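Local coordinates for protein induced by osmotic stress (Scheffersomyces stipitis, PDB 5YWN), which probably reduces ketones such as haloketones to alcohols with NADPH as hydride donor, as a member of the dihydroflavonol-4-reductase subfamily, at residues 33-36 with 37-40; 106-109 with 110-114; 141-144 with 145-148; 150-153 with 154-157; 211-214 with 215-219. The protein carries 1 engineered substitution. All coordinates share one frame; numbering follows the deposited sequence.

Contact 1. Residues 33-36 with 37-40; sequences VRSE and EKGA. With NAP (NADP nicotinamide-adenine-dinucleotide phosphate), chain B.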
# COMPACT_ATOMS: atom_id res chain seq x y z
N VAL A 33 -8.06 14.13 1.36
CA VAL A 33 -7.25 14.63 0.29
C VAL A 33 -6.51 15.89 0.70
O VAL A 33 -6.95 16.58 1.52
CB VAL A 33 -8.08 14.92 -0.96
CG1 VAL A 33 -8.67 13.68 -1.56
CG2 VAL A 33 -9.11 15.98 -0.71
N ARG A 34 -5.38 16.15 0.09
CA ARG A 34 -4.62 17.34 0.40
C ARG A 34 -5.08 18.60 -0.31
O ARG A 34 -4.62 19.64 -0.00
CB ARG A 34 -3.11 17.12 0.25
CG ARG A 34 -2.48 16.18 1.25
CD ARG A 34 -1.00 16.37 1.39
NE ARG A 34 -0.26 15.66 0.39
CZ ARG A 34 1.05 15.70 0.24
NH1 ARG A 34 1.60 15.02 -0.73
NH2 ARG A 34 1.80 16.42 1.04
N SER A 35 -5.97 18.49 -1.26
CA SER A 35 -6.55 19.64 -1.89
C SER A 35 -7.99 19.45 -2.33
O SER A 35 -8.42 18.38 -2.64
CB SER A 35 -5.72 20.08 -3.07
OG SER A 35 -6.08 19.39 -4.22
N GLU A 36 -8.67 20.56 -2.47
CA GLU A 36 -10.02 20.55 -2.91
C GLU A 36 -10.17 19.94 -4.29
O GLU A 36 -10.97 19.12 -4.47
CB GLU A 36 -10.53 21.99 -2.88
CG GLU A 36 -11.95 22.21 -3.22
CD GLU A 36 -12.94 21.38 -2.46
OE1 GLU A 36 -12.87 21.28 -1.26
OE2 GLU A 36 -13.84 20.84 -3.10
N GLU A 37 -9.35 20.32 -5.24
CA GLU A 37 -9.46 19.80 -6.58
C GLU A 37 -9.21 18.32 -6.64
O GLU A 37 -9.82 17.65 -7.37
CB GLU A 37 -8.63 20.55 -7.60
CG GLU A 37 -8.82 20.05 -9.02
CD GLU A 37 -10.27 19.95 -9.50
OE1 GLU A 37 -11.00 20.95 -9.50
OE2 GLU A 37 -10.69 18.90 -9.95
N LYS A 38 -8.31 17.86 -5.82
CA LYS A 38 -8.02 16.47 -5.72
C LYS A 38 -9.27 15.71 -5.27
O LYS A 38 -9.58 14.68 -5.79
CB LYS A 38 -6.83 16.22 -4.79
CG LYS A 38 -5.46 16.39 -5.41
CD LYS A 38 -4.38 16.27 -4.38
CE LYS A 38 -3.00 16.48 -4.92
NZ LYS A 38 -1.93 16.54 -3.91
N GLY A 39 -9.97 16.26 -4.31
CA GLY A 39 -11.20 15.67 -3.90
C GLY A 39 -12.27 15.68 -4.96
O GLY A 39 -12.92 14.71 -5.19
N ALA A 40 -12.39 16.80 -5.62
CA ALA A 40 -13.36 16.97 -6.65
C ALA A 40 -13.13 15.99 -7.77
O ALA A 40 -14.05 15.45 -8.24
CB ALA A 40 -13.37 18.38 -7.18
PA NAP B . 1.26 6.61 -3.39
O1A NAP B . 0.55 6.06 -4.61
O2A NAP B . 2.23 7.76 -3.54
O5B NAP B . 0.15 7.02 -2.31
C5B NAP B . 0.46 7.95 -1.27
C4B NAP B . -0.74 8.86 -1.02
O4B NAP B . -0.67 9.41 0.30
C3B NAP B . -0.78 10.02 -2.00
O3B NAP B . -1.97 9.97 -2.79
C2B NAP B . -0.72 11.28 -1.18
O2B NAP B . -1.88 12.09 -1.40
C1B NAP B . -0.65 10.84 0.28
N9A NAP B . 0.59 11.35 0.91
C8A NAP B . 1.85 10.99 0.57
N7A NAP B . 2.76 11.64 1.34
C5A NAP B . 2.08 12.43 2.19
C6A NAP B . 2.43 13.38 3.28
N6A NAP B . 3.72 13.62 3.61
N1A NAP B . 1.41 13.99 3.92
C2A NAP B . 0.12 13.77 3.61
N3A NAP B . -0.26 12.92 2.63
C4A NAP B . 0.66 12.23 1.90
O3 NAP B . 2.03 5.39 -2.67
PN NAP B . 1.42 3.90 -2.72
O1N NAP B . 2.41 3.01 -3.44
O2N NAP B . -0.01 3.98 -3.21
O5D NAP B . 1.40 3.47 -1.17
C5D NAP B . 0.18 3.47 -0.44
C4D NAP B . 0.44 3.08 1.01
O4D NAP B . 0.70 1.68 1.11
C3D NAP B . 1.65 3.82 1.58
O3D NAP B . 1.25 4.67 2.67
C2D NAP B . 2.61 2.75 2.06
O2D NAP B . 2.88 2.90 3.46
C1D NAP B . 1.94 1.41 1.78
N1N NAP B . 2.81 0.58 0.95
C2N NAP B . 2.70 0.63 -0.39
C3N NAP B . 3.51 -0.16 -1.20
C7N NAP B . 3.38 -0.10 -2.69
O7N NAP B . 4.25 -0.59 -3.39
N7N NAP B . 2.30 0.49 -3.22
C4N NAP B . 4.45 -1.00 -0.61
C5N NAP B . 4.55 -1.03 0.77
C6N NAP B . 3.71 -0.22 1.53
P2B NAP B . -1.88 13.21 -2.56
O1X NAP B . -2.88 14.22 -2.08
O2X NAP B . -0.45 13.70 -2.59
O3X NAP B . -2.30 12.45 -3.80

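Contact 2. Residues 106-109 with 110-114; sequences VLQS and IKDVA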
# COMPACT_ATOMS: atom_id res chain seq x y z
N VAL A 106 -3.75 10.88 14.02
CA VAL A 106 -4.97 10.32 13.51
C VAL A 106 -5.65 9.50 14.61
O VAL A 106 -6.78 9.66 14.86
CB VAL A 106 -4.71 9.39 12.30
CG1 VAL A 106 -5.84 8.45 11.99
CG2 VAL A 106 -4.43 10.20 11.08
N LEU A 107 -4.89 8.64 15.24
CA LEU A 107 -5.42 7.80 16.24
C LEU A 107 -5.98 8.60 17.41
O LEU A 107 -7.00 8.30 17.89
CB LEU A 107 -4.40 6.78 16.68
CG LEU A 107 -3.92 5.79 15.64
CD1 LEU A 107 -2.73 5.01 16.14
CD2 LEU A 107 -5.01 4.89 15.17
N GLN A 108 -5.28 9.62 17.82
CA GLN A 108 -5.73 10.46 18.86
C GLN A 108 -7.03 11.19 18.46
O GLN A 108 -7.89 11.31 19.24
CB GLN A 108 -4.66 11.43 19.28
CG GLN A 108 -5.07 12.30 20.43
CD GLN A 108 -5.16 11.56 21.72
OE1 GLN A 108 -4.23 10.97 22.15
NE2 GLN A 108 -6.29 11.62 22.34
N SER A 109 -7.11 11.63 17.24
CA SER A 109 -8.30 12.30 16.73
C SER A 109 -9.50 11.36 16.78
O SER A 109 -10.52 11.75 17.19
CB SER A 109 -8.12 12.83 15.32
OG SER A 109 -7.32 13.95 15.25
N ILE A 110 -9.31 10.12 16.40
CA ILE A 110 -10.38 9.14 16.40
C ILE A 110 -10.89 8.93 17.83
O ILE A 110 -12.04 8.97 18.05
CB ILE A 110 -9.93 7.80 15.77
CG1 ILE A 110 -9.74 7.94 14.28
CG2 ILE A 110 -10.90 6.70 16.05
CD1 ILE A 110 -9.01 6.84 13.61
N LYS A 111 -9.98 8.78 18.77
CA LYS A 111 -10.37 8.65 20.14
C LYS A 111 -11.06 9.89 20.68
O LYS A 111 -11.98 9.78 21.39
CB LYS A 111 -9.21 8.25 21.01
CG LYS A 111 -9.56 8.09 22.45
CD LYS A 111 -8.39 7.70 23.29
CE LYS A 111 -8.83 7.40 24.69
NZ LYS A 111 -7.80 7.78 25.63
N ASP A 112 -10.56 11.06 20.35
CA ASP A 112 -11.14 12.28 20.80
C ASP A 112 -12.57 12.56 20.25
O ASP A 112 -13.41 12.95 20.95
CB ASP A 112 -10.27 13.48 20.45
CG ASP A 112 -8.93 13.54 21.19
OD1 ASP A 112 -8.69 12.79 22.10
OD2 ASP A 112 -8.10 14.34 20.80
N VAL A 113 -12.76 12.41 18.96
CA VAL A 113 -13.96 12.83 18.29
C VAL A 113 -14.75 11.79 17.52
O VAL A 113 -15.71 12.10 16.92
CB VAL A 113 -13.69 14.04 17.40
CG1 VAL A 113 -12.99 15.13 18.17
CG2 VAL A 113 -12.93 13.65 16.16
N ALA A 114 -14.28 10.57 17.50
CA ALA A 114 -14.94 9.54 16.79
C ALA A 114 -15.02 8.26 17.57
O ALA A 114 -14.54 7.27 17.18
CB ALA A 114 -14.28 9.36 15.46
O HOH W 1 -5.81 9.81 25.21

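Contact 3. Residues 141-144 with 145-148; sequences VLSE and ASWS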
# COMPACT_ATOMS: atom_id res chain seq x y z
N VAL A 141 13.55 -15.71 6.52
CA VAL A 141 12.16 -15.98 6.57
C VAL A 141 11.42 -14.92 7.39
O VAL A 141 11.52 -14.87 8.57
CB VAL A 141 11.91 -17.36 7.18
CG1 VAL A 141 10.44 -17.61 7.44
CG2 VAL A 141 12.54 -18.47 6.36
N LEU A 142 10.68 -14.07 6.73
CA LEU A 142 9.78 -13.18 7.41
C LEU A 142 8.47 -13.82 7.81
O LEU A 142 7.97 -14.70 7.16
CB LEU A 142 9.49 -11.94 6.61
CG LEU A 142 10.62 -11.08 6.13
CD1 LEU A 142 10.16 -9.82 5.45
CD2 LEU A 142 11.64 -10.83 7.19
N SER A 143 7.92 -13.29 8.90
CA SER A 143 6.61 -13.61 9.44
C SER A 143 5.88 -12.39 9.98
O SER A 143 6.41 -11.35 10.02
CB SER A 143 6.70 -14.66 10.53
OG SER A 143 6.99 -14.12 11.75
N GLU A 144 4.65 -12.60 10.43
CA GLU A 144 3.88 -11.58 11.05
C GLU A 144 4.51 -11.07 12.35
O GLU A 144 4.16 -10.07 12.81
CB GLU A 144 2.45 -12.02 11.28
CG GLU A 144 1.65 -12.38 10.04
CD GLU A 144 1.85 -13.82 9.58
OE1 GLU A 144 2.65 -14.48 10.18
OE2 GLU A 144 1.21 -14.24 8.64
N ALA A 145 5.38 -11.85 12.95
CA ALA A 145 6.16 -11.48 14.12
C ALA A 145 7.40 -10.58 13.90
O ALA A 145 7.96 -10.12 14.83
CB ALA A 145 6.56 -12.71 14.87
N SER A 146 7.83 -10.43 12.67
CA SER A 146 9.06 -9.79 12.33
C SER A 146 9.01 -8.28 12.49
O SER A 146 8.10 -7.67 12.08
CB SER A 146 9.49 -10.12 10.90
OG SER A 146 9.52 -11.46 10.62
N TRP A 147 10.03 -7.73 13.11
CA TRP A 147 10.21 -6.31 13.26
C TRP A 147 11.60 -5.85 12.80
O TRP A 147 12.56 -6.49 13.05
CB TRP A 147 9.93 -5.88 14.69
CG TRP A 147 8.50 -5.79 15.05
CD1 TRP A 147 7.80 -6.70 15.70
CD2 TRP A 147 7.60 -4.73 14.76
NE1 TRP A 147 6.53 -6.29 15.87
CE2 TRP A 147 6.37 -5.08 15.29
CE3 TRP A 147 7.71 -3.52 14.11
CZ2 TRP A 147 5.28 -4.28 15.17
CZ3 TRP A 147 6.65 -2.75 14.00
CH2 TRP A 147 5.43 -3.12 14.51
N SER A 148 11.64 -4.75 12.09
CA SER A 148 12.87 -4.20 11.66
C SER A 148 13.77 -3.76 12.80
O SER A 148 13.35 -3.20 13.73
CB SER A 148 12.66 -3.05 10.71
OG SER A 148 13.84 -2.40 10.44
O HOH W 2 9.32 -13.92 12.82

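Contact 4. Residues 150-153 with 154-157; sequences LSYE and QSKT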
# COMPACT_ATOMS: atom_id res chain seq x y z
N LEU A 150 16.21 -1.52 12.25
CA LEU A 150 16.72 -0.21 11.96
C LEU A 150 16.37 0.80 13.03
O LEU A 150 15.28 0.88 13.44
CB LEU A 150 16.18 0.29 10.67
CG LEU A 150 16.80 1.52 10.01
CD1 LEU A 150 18.18 1.19 9.51
CD2 LEU A 150 15.91 1.86 8.86
N SER A 151 17.36 1.56 13.41
CA SER A 151 17.22 2.65 14.36
C SER A 151 16.72 3.93 13.74
O SER A 151 16.93 4.16 12.61
CB SER A 151 18.53 2.88 15.07
OG SER A 151 19.42 3.56 14.31
N TYR A 152 16.11 4.77 14.53
CA TYR A 152 15.66 6.04 14.07
C TYR A 152 16.84 6.90 13.59
O TYR A 152 16.77 7.52 12.59
CB TYR A 152 14.88 6.76 15.15
CG TYR A 152 14.18 8.03 14.71
CD1 TYR A 152 14.83 9.24 14.66
CD2 TYR A 152 12.87 8.02 14.38
CE1 TYR A 152 14.19 10.38 14.29
CE2 TYR A 152 12.22 9.15 14.01
CZ TYR A 152 12.89 10.34 13.95
OH TYR A 152 12.24 11.45 13.55
N GLU A 153 17.93 6.86 14.31
CA GLU A 153 19.11 7.60 13.91
C GLU A 153 19.67 7.13 12.54
O GLU A 153 19.97 7.92 11.71
CB GLU A 153 20.17 7.52 14.99
CG GLU A 153 21.48 8.09 14.53
CD GLU A 153 22.54 8.18 15.60
OE1 GLU A 153 23.62 8.67 15.27
OE2 GLU A 153 22.29 7.76 16.72
N GLN A 154 19.73 5.83 12.34
CA GLN A 154 20.12 5.27 11.07
C GLN A 154 19.13 5.65 9.97
O GLN A 154 19.49 5.90 8.87
CB GLN A 154 20.25 3.77 11.13
CG GLN A 154 21.22 3.21 12.11
CD GLN A 154 21.19 1.66 12.18
OE1 GLN A 154 20.20 1.04 12.52
NE2 GLN A 154 22.32 1.06 11.86
N SER A 155 17.87 5.65 10.31
CA SER A 155 16.82 5.88 9.35
C SER A 155 16.89 7.25 8.72
O SER A 155 16.55 7.40 7.62
CB SER A 155 15.48 5.54 9.93
OG SER A 155 14.97 6.61 10.58
N LYS A 156 17.40 8.22 9.44
CA LYS A 156 17.55 9.59 9.00
C LYS A 156 18.49 9.85 7.80
O LYS A 156 18.35 10.78 7.11
CB LYS A 156 17.96 10.52 10.15
CG LYS A 156 17.00 10.66 11.28
CD LYS A 156 17.57 11.43 12.46
CE LYS A 156 17.68 12.89 12.18
NZ LYS A 156 18.37 13.71 13.19
N THR A 157 19.45 9.00 7.62
CA THR A 157 20.58 9.29 6.77
C THR A 157 20.28 9.52 5.30
O THR A 157 20.92 10.30 4.68
CB THR A 157 21.68 8.26 6.96
OG1 THR A 157 21.19 6.99 6.63
CG2 THR A 157 22.16 8.29 8.42

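Contact 5. Residues 211-214 with 215-219; sequences HSAE and MVNSV. Engineered in segment 211-214: H211 (natural residue Leu). With NAP (NADP nicotinamide-adenine-dinucleotide phosphate), chain B.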
# COMPACT_ATOMS: atom_id res chain seq x y z
N HIS A 211 5.42 4.54 -7.57
CA HIS A 211 6.72 3.98 -7.63
C HIS A 211 6.70 2.47 -7.81
O HIS A 211 7.37 2.01 -8.66
CB HIS A 211 7.53 4.34 -6.40
CG HIS A 211 6.97 3.81 -5.13
ND1 HIS A 211 5.85 4.33 -4.54
CD2 HIS A 211 7.38 2.79 -4.34
CE1 HIS A 211 5.59 3.66 -3.44
NE2 HIS A 211 6.50 2.73 -3.29
N SER A 212 5.91 1.73 -7.05
CA SER A 212 5.80 0.30 -7.28
C SER A 212 5.19 -0.16 -8.63
O SER A 212 5.75 -0.93 -9.29
CB SER A 212 5.09 -0.37 -6.10
OG SER A 212 3.75 -0.22 -6.18
N ALA A 213 4.09 0.41 -9.05
CA ALA A 213 3.44 0.03 -10.28
C ALA A 213 4.34 0.27 -11.48
O ALA A 213 4.35 -0.48 -12.39
CB ALA A 213 2.13 0.75 -10.47
N GLU A 214 5.11 1.34 -11.42
CA GLU A 214 5.99 1.72 -12.47
C GLU A 214 7.13 0.73 -12.68
O GLU A 214 7.69 0.72 -13.67
CB GLU A 214 6.48 3.13 -12.28
CG GLU A 214 7.41 3.67 -13.34
CD GLU A 214 6.74 3.93 -14.67
OE1 GLU A 214 5.50 3.93 -14.73
OE2 GLU A 214 7.47 4.10 -15.64
N MET A 215 7.43 -0.08 -11.69
CA MET A 215 8.42 -1.12 -11.84
C MET A 215 7.98 -2.12 -12.89
O MET A 215 8.78 -2.63 -13.59
CB MET A 215 8.71 -1.82 -10.54
CG MET A 215 9.59 -1.07 -9.56
SD MET A 215 9.40 -1.75 -7.94
CE MET A 215 10.15 -3.33 -8.11
N VAL A 216 6.71 -2.43 -12.93
CA VAL A 216 6.18 -3.15 -14.06
C VAL A 216 6.09 -2.30 -15.35
O VAL A 216 6.62 -2.65 -16.35
CB VAL A 216 4.81 -3.77 -13.74
CG1 VAL A 216 4.13 -4.32 -14.96
CG2 VAL A 216 4.92 -4.85 -12.71
N ASN A 217 5.40 -1.19 -15.27
CA ASN A 217 5.05 -0.40 -16.42
C ASN A 217 6.19 0.26 -17.21
O ASN A 217 6.09 0.46 -18.38
CB ASN A 217 3.90 0.52 -16.09
CG ASN A 217 2.73 -0.23 -15.51
OD1 ASN A 217 2.40 -1.28 -15.96
ND2 ASN A 217 2.11 0.32 -14.55
N SER A 218 7.29 0.50 -16.55
CA SER A 218 8.47 1.02 -17.13
C SER A 218 9.09 0.10 -18.21
O SER A 218 9.83 0.55 -19.01
CB SER A 218 9.50 1.33 -16.06
OG SER A 218 9.95 0.17 -15.46
N VAL A 219 8.73 -1.16 -18.21
CA VAL A 219 9.29 -2.08 -19.16
C VAL A 219 8.96 -1.65 -20.57
O VAL A 219 9.66 -1.93 -21.43
CB VAL A 219 8.87 -3.55 -18.96
CG1 VAL A 219 9.02 -3.98 -17.56
CG2 VAL A 219 7.48 -3.81 -19.44
PA NAP B . 1.26 6.61 -3.39
O1A NAP B . 0.55 6.06 -4.61
O2A NAP B . 2.23 7.76 -3.54
O5B NAP B . 0.15 7.02 -2.31
C5B NAP B . 0.46 7.95 -1.27
C4B NAP B . -0.74 8.86 -1.02
O4B NAP B . -0.67 9.41 0.30
C3B NAP B . -0.78 10.02 -2.00
O3B NAP B . -1.97 9.97 -2.79
C2B NAP B . -0.72 11.28 -1.18
O2B NAP B . -1.88 12.09 -1.40
C1B NAP B . -0.65 10.84 0.28
N9A NAP B . 0.59 11.35 0.91
C8A NAP B . 1.85 10.99 0.57
N7A NAP B . 2.76 11.64 1.34
C5A NAP B . 2.08 12.43 2.19
C6A NAP B . 2.43 13.38 3.28
N6A NAP B . 3.72 13.62 3.61
N1A NAP B . 1.41 13.99 3.92
C2A NAP B . 0.12 13.77 3.61
N3A NAP B . -0.26 12.92 2.63
C4A NAP B . 0.66 12.23 1.90
O3 NAP B . 2.03 5.39 -2.67
PN NAP B . 1.42 3.90 -2.72
O1N NAP B . 2.41 3.01 -3.44
O2N NAP B . -0.01 3.98 -3.21
O5D NAP B . 1.40 3.47 -1.17
C5D NAP B . 0.18 3.47 -0.44
C4D NAP B . 0.44 3.08 1.01
O4D NAP B . 0.70 1.68 1.11
C3D NAP B . 1.65 3.82 1.58
O3D NAP B . 1.25 4.67 2.67
C2D NAP B . 2.61 2.75 2.06
O2D NAP B . 2.88 2.90 3.46
C1D NAP B . 1.94 1.41 1.78
N1N NAP B . 2.81 0.58 0.95
C2N NAP B . 2.70 0.63 -0.39
C3N NAP B . 3.51 -0.16 -1.20
C7N NAP B . 3.38 -0.10 -2.69
O7N NAP B . 4.25 -0.59 -3.39
N7N NAP B . 2.30 0.49 -3.22
C4N NAP B . 4.45 -1.00 -0.61
C5N NAP B . 4.55 -1.03 0.77
C6N NAP B . 3.71 -0.22 1.53
P2B NAP B . -1.88 13.21 -2.56
O1X NAP B . -2.88 14.22 -2.08
O2X NAP B . -0.45 13.70 -2.59
O3X NAP B . -2.30 12.45 -3.80
O HOH W 3 3.16 3.53 -13.83

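Contact 1. Residues 33-36 with 37-40
S35 and K38 lie against each other where helix 36-46 begins, with the serine hydroxyl alongside the root of the lysine chain. S35 is the N-cap, and its OG accepts from K38 N at 3.1 Å; its chi1 of 86° sets OG between the backbone N and the carbonyl carbon, turned back to the first helical turn. The same OG rests 3.3 Å from K38 CG, and from there the lysine runs extended along the loop until NZ donates to O1X of the NADP 2'-phosphate at 3.1 Å. R34 reaches that phosphate too: NH1 gives O2X a nearly straight hydrogen bond of 3.1 Å (168°), while O1X lies at the edge of the guanidinium, in its plane. The bend at chi3 (-84°) helps to lay one guanidinium face over the adenine, where NAP C4A stands 3.7 Å above the plane, offset toward the rim. With an alanine here, the 2'-phosphate would probably lose the NH1 bond and the adenine the flat group over it, leaving K38 to carry more of the binding. Behind the loop, V33 CG2 packs 3.7 Å from G39 N, and the first helical bonds follow, from G39 N to S35 O and from A40 N to E36 O. T11, which touches V33 and K38, also hydrogen-bonds the coenzyme. Two cationic side chains gathered round one phosphate that NAD lacks are the usual signature of NADP preference in Rossmann folds, and the anion between them probably offsets their mutual charge.

Contact 2. Residues 106-109 with 110-114
V106 to V113 form the final turns of helix 91-113, in which I110 N, K111 N, D112 N and V113 N donate to the carbonyls of V106, L107, Q108 and S109 at 2.9 to 3.1 Å. On the outer side Q108 and D112, one turn apart, join their ends. The glutamine leaves the backbone with CG anti to N (chi1 -178°) and bends at chi2, which brings NE2 round to OD1 of D112 at 2.7 Å. The carboxylate oxygen lies in the amide plane of Q108, but the amide nitrogen meets it on the syn side, 33° out of the carboxylate plane, and the two planes stand 41° apart. One water accepts from K111 NZ at 2.9 Å and, weakly, from Q108 NE2, which ties the lysine loosely into this polar group. On the inner side V106 and I110 run side by side, pointing the same way, with CG1 of V106 3.9 Å from CD1 of I110. S109 turns its hydroxyl to other partners, the carboxylate of D65 and the carbonyl of Y105. The helix is the crossover of the beta-alpha-beta unit made with strands 74-79 and 119-123: V106 and I110 pack on F77 of the first strand, I110 and V113 meet L68 of helix 65-70, and L107 lies against A174 and F177 of helix 159-181.

Contact 3. Residues 141-144 with 145-148
The peptide group of S143 is approached from above its plane by S146: the backbone N of S146 donates to S143 O at 3.1 Å from a position 60° out of the carbonyl plane, as suits the tight type I turn from S143 to S146. Of the other flat groups, the E144 carboxylate bonds T307 through OE2, and the W147 indole makes a cation-pi contact with R258. The two serines at the ends of the turn also use their hydroxyls. S146 OG, anti to its own carbonyl carbon (chi1 -52°), folds back over the turn to accept from S143 N at 3.0 Å in an almost straight bond of 170°. S143 OG reaches forward instead and accepts from A145 N at 3.0 Å, the geometry of an ST turn, though this bond is more bent. It lies 3.5 Å from A145 CB as well. A water sits 2.6 Å from S143 OG and makes a weak, longer bond to S146 OG, bridging the two hydroxyls. L142 packs its side chain inward on V126 and W302, while R258 NH1 bonds the carbonyls of E144 and S146. The loop before helix 152-155 is therefore turned by backbone and hydroxyl bonds together: three amide N-H groups find acceptors within four residues, and the guanidinium of R258 takes up those same two carbonyls.

Contact 4. Residues 150-153 with 154-157
Q154 leans back over S151 and L150, and its chain can be followed atom by atom. CB lies 3.7 Å from CD1 of L150, on the apolar side. CG, anti to the carbonyl carbon (chi1 -59°), turns the chain back toward S151, and the extended chain carries CD past the serine. At the tip OE1 accepts from S151 N at 3.0 Å; the donor lies in the carbonyl plane, on a lone pair, and the bond is nearly straight at 173°. The same OE1 lies 3.6 Å from L150 CD1, so a methyl flanks the polar bond. In return, the Q154 backbone N donates to S151 OG, although that oxygen's position is less certain. The two bonds make a capping box, with S151 at the N-cap of helix 152-155. At the next residue, Y152 O is gripped by two donors from the same face of its plane: S155 OG at 2.8 Å and, less closely, K156 N at 3.3 Å. The hydroxyl reaches it from between the backbone N and carbonyl carbon of S155 (chi1 87°). K156 crosses the Y152 ring at a slant, its CD 4.0 Å from CE1. The phenol end of Y152 bonds E92, and its ring packs on L96 and I100, so this short helix leans on helix 91-113, with S155 and K156 also touching L96. On the other flank L150 meets L161 and F164 of helix 159-181, whose Q168 bonds the L150 carbonyl.

Contact 5. Residues 211-214 with 215-219
E214 O is gripped from S218 twice, by the backbone N at 2.9 Å and weakly by OG, in helix 211-217, the crossover of a small beta-alpha-beta unit with strands 194-196 and 234-237. One residue back, A213 O takes N217 N at 3.1 Å with the donor in the carbonyl plane, and V216 N reaches it only weakly. The E214 side chain, with CG anti to N (chi1 -179°) and a bend at chi2, folds along the helix until OE2 lies 3.5 Å from S218 CB; this oxygen also forms a salt bridge with K221. OE1 receives a hydrogen from a water at 2.5 Å, and that water accepts weakly from N217 ND2. Were E214 an alanine, K221 would probably be left without its charged mate, and the water would lose the carboxylate oxygen it donates to. The E214 carboxylate and N217 amide cross at a slant, their planes 71° apart, while N217 OD1 bonds S325. At the other end of the segment S212 OG bonds I195 O and N210 OD1; a weak bond to it from the NADP carboxamide N7N is doubtful, since that group sits too close to S212 in the model. V216 packs on V322 and I326 of helix 318-332. H211, engineered in place of leucine, lies beside the coenzyme: its CE1 is 3.2 Å from O1N of the nicotinamide-side phosphate, approached obliquely.

Overall arrangement
Contacts 1 and 5 both touch the bound NADP, at its two ends: contact 1 holds the adenosine 2'-phosphate, contact 5 the nicotinamide half, and their centres lie about 25 Å apart. Contact 4 stands further off, the Y152 side chain about 13 Å from the coenzyme, but its L150 side chain comes within about 8 Å of that of Y163, another NADP-binding residue. Contact 3 adjoins contact 4 in sequence, centres about 19 Å apart, and forms the surface turn before helix 152-155. Contact 2 lies on the far side of the chain's centre from contact 5, about 36 Å between centres, though its V106 side chain is about 9 Å from NADP.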